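Local coordinates for putative uncharacterized protein (Thermotoga maritima, PDB 3CNL) that binds and probably hydrolyses GTP as a circularly permuted GTPase that probably acts in a late step of 50S ribosomal subunit assembly, at residues Gln138-Ser141 against Lys147-Asp150. Residues are numbered along the deposited sequence; the frame is centred on the assembly and turned at random.
Sequences QWFS and KILD
The indole of Trp139 lies between Leu149 and Lys147. Leu149 CD2 sits over the centre of the six-membered ring of Trp139, 3.7 Å from the centroid, in a CH-pi contact almost on the ring normal, while the opposite face receives Lys147 CD nearer the rim; Arg101 adds a cation-pi contact. Replacing Trp139 with an alanine would probably leave Leu149 CD2 and the Lys147 methylenes without the flat surface between them. Beyond the indole, the Lys147 chain runs extended until it bends at chi4 (66°), and a water accepts from NZ and also bonds Ser141 OG. The two strands form a beta hairpin in the P-loop GTPase domain: strand 139-141 lies at one edge of the sheet, and Lys147 and Leu149 carry backbone bonds onward to strand 101-106. Phe140 and Ile148 make the hydrogen-bonded pair, with Phe140 N to Ile148 O at 2.9 Å and Ile148 N to Phe140 O at 2.8 Å, both nearly straight. Phe140 takes chi1 66°, which swings its ring back across Ile148, whose CB sits over one face, 3.6 Å from CZ; Ile116 and Leu119 of helix 112-120 also touch the Phe140 side chain. Away from the turn between the strands, Asp150 grips Gln138 twice: its backbone N reaches Gln138 O at 2.8 Å, and OD1 accepts Gln138 N at 3.2 Å from above the carboxylate plane.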
ATOM      1  N   GLN A 138      22.652   0.196   4.986  1.00 41.71           N
ATOM      2  CA  GLN A 138      23.643   0.633   4.008  1.00 40.92           C
ATOM      3  C   GLN A 138      23.009   1.544   2.961  1.00 39.85           C
ATOM      4  O   GLN A 138      21.819   1.436   2.655  1.00 39.74           O
ATOM      5  CB  GLN A 138      24.311  -0.572   3.327  1.00 41.50           C
ATOM      6  CG  GLN A 138      25.197  -1.420   4.257  1.00 44.37           C
ATOM      7  CD  GLN A 138      26.485  -0.716   4.655  1.00 45.84           C
ATOM      8  OE1 GLN A 138      26.596  -0.153   5.753  1.00 49.20           O
ATOM      9  NE2 GLN A 138      27.465  -0.733   3.756  1.00 48.88           N
ATOM     10  N   TRP A 139      23.807   2.449   2.415  1.00 38.37           N
ATOM     11  CA  TRP A 139      23.368   3.237   1.281  1.00 37.04           C
ATOM     12  C   TRP A 139      23.732   2.536  -0.018  1.00 36.23           C
ATOM     13  O   TRP A 139      24.690   1.740  -0.071  1.00 36.29           O
ATOM     14  CB  TRP A 139      24.031   4.608   1.278  1.00 36.36           C
ATOM     15  CG  TRP A 139      23.871   5.366   2.533  1.00 37.20           C
ATOM     16  CD1 TRP A 139      24.706   5.345   3.610  1.00 35.90           C
ATOM     17  CD2 TRP A 139      22.818   6.279   2.855  1.00 36.98           C
ATOM     18  NE1 TRP A 139      24.236   6.189   4.587  1.00 35.94           N
ATOM     19  CE2 TRP A 139      23.078   6.776   4.148  1.00 38.35           C
ATOM     20  CE3 TRP A 139      21.679   6.728   2.174  1.00 34.49           C
ATOM     21  CZ2 TRP A 139      22.243   7.704   4.775  1.00 36.93           C
ATOM     22  CZ3 TRP A 139      20.854   7.645   2.790  1.00 38.20           C
ATOM     23  CH2 TRP A 139      21.133   8.123   4.084  1.00 37.56           C
ATOM     24  N   PHE A 140      22.951   2.823  -1.052  1.00 34.25           N
ATOM     25  CA  PHE A 140      23.415   2.682  -2.419  1.00 33.76           C
ATOM     26  C   PHE A 140      23.291   4.057  -3.059  1.00 33.58           C
ATOM     27  O   PHE A 140      22.512   4.894  -2.595  1.00 33.22           O
ATOM     28  CB  PHE A 140      22.684   1.583  -3.204  1.00 33.34           C
ATOM     29  CG  PHE A 140      21.212   1.845  -3.449  1.00 33.16           C
ATOM     30  CD1 PHE A 140      20.266   1.505  -2.490  1.00 33.11           C
ATOM     31  CD2 PHE A 140      20.774   2.372  -4.671  1.00 32.87           C
ATOM     32  CE1 PHE A 140      18.903   1.732  -2.716  1.00 33.59           C
ATOM     33  CE2 PHE A 140      19.421   2.602  -4.917  1.00 33.39           C
ATOM     34  CZ  PHE A 140      18.483   2.280  -3.933  1.00 33.62           C
ATOM     35  N   SER A 141      24.092   4.307  -4.083  1.00 33.53           N
ATOM     36  CA  SER A 141      24.124   5.628  -4.690  1.00 33.66           C
ATOM     37  C   SER A 141      23.606   5.515  -6.101  1.00 33.85           C
ATOM     38  O   SER A 141      23.863   4.512  -6.774  1.00 34.08           O
ATOM     39  CB  SER A 141      25.551   6.171  -4.700  1.00 33.85           C
ATOM     40  OG  SER A 141      26.096   6.179  -3.389  1.00 34.75           O
ATOM     41  N   LYS A 147      22.021   9.424  -2.579  1.00 27.51           N
ATOM     42  CA  LYS A 147      22.123   8.248  -1.723  1.00 27.95           C
ATOM     43  C   LYS A 147      20.736   7.755  -1.310  1.00 27.96           C
ATOM     44  O   LYS A 147      19.902   8.552  -0.876  1.00 27.03           O
ATOM     45  CB  LYS A 147      22.930   8.592  -0.470  1.00 28.19           C
ATOM     46  CG  LYS A 147      24.431   8.551  -0.671  1.00 28.47           C
ATOM     47  CD  LYS A 147      25.145   8.898   0.606  1.00 28.70           C
ATOM     48  CE  LYS A 147      26.643   8.854   0.414  1.00 29.83           C
ATOM     49  NZ  LYS A 147      27.089   9.918  -0.537  1.00 31.37           N
ATOM     50  N   ILE A 148      20.493   6.449  -1.457  1.00 28.37           N
ATOM     51  CA  ILE A 148      19.239   5.837  -0.974  1.00 28.85           C
ATOM     52  C   ILE A 148      19.510   4.684   0.015  1.00 29.82           C
ATOM     53  O   ILE A 148      20.291   3.787  -0.300  1.00 30.14           O
ATOM     54  CB  ILE A 148      18.314   5.422  -2.168  1.00 28.66           C
ATOM     55  CG1 ILE A 148      18.073   6.647  -3.076  1.00 27.64           C
ATOM     56  CG2 ILE A 148      16.951   4.876  -1.654  1.00 27.69           C
ATOM     57  CD1 ILE A 148      17.672   6.329  -4.509  1.00 28.52           C
ATOM     58  N   LEU A 149      18.920   4.744   1.218  1.00 30.88           N
ATOM     59  CA  LEU A 149      18.998   3.636   2.194  1.00 32.03           C
ATOM     60  C   LEU A 149      18.466   2.346   1.597  1.00 32.80           C
ATOM     61  O   LEU A 149      17.378   2.337   1.026  1.00 32.88           O
ATOM     62  CB  LEU A 149      18.223   3.959   3.474  1.00 32.06           C
ATOM     63  CG  LEU A 149      18.843   4.982   4.427  1.00 32.84           C
ATOM     64  CD1 LEU A 149      17.885   5.364   5.526  1.00 32.31           C
ATOM     65  CD2 LEU A 149      20.145   4.445   5.027  1.00 34.06           C
ATOM     66  N   ASP A 150      19.222   1.257   1.731  1.00 33.56           N
ATOM     67  CA  ASP A 150      18.860   0.022   1.047  1.00 34.89           C
ATOM     68  C   ASP A 150      17.767  -0.783   1.763  1.00 34.60           C
ATOM     69  O   ASP A 150      17.353  -1.838   1.264  1.00 34.85           O
ATOM     70  CB  ASP A 150      20.097  -0.860   0.741  1.00 35.33           C
ATOM     71  CG  ASP A 150      20.716  -1.469   1.984  1.00 38.11           C
ATOM     72  OD1 ASP A 150      20.365  -1.084   3.129  1.00 42.06           O
ATOM     73  OD2 ASP A 150      21.590  -2.342   1.825  1.00 41.61           O
TER
HETATM   74  O   HOH W   1      26.720   8.849  -3.022  1.00 27.63           O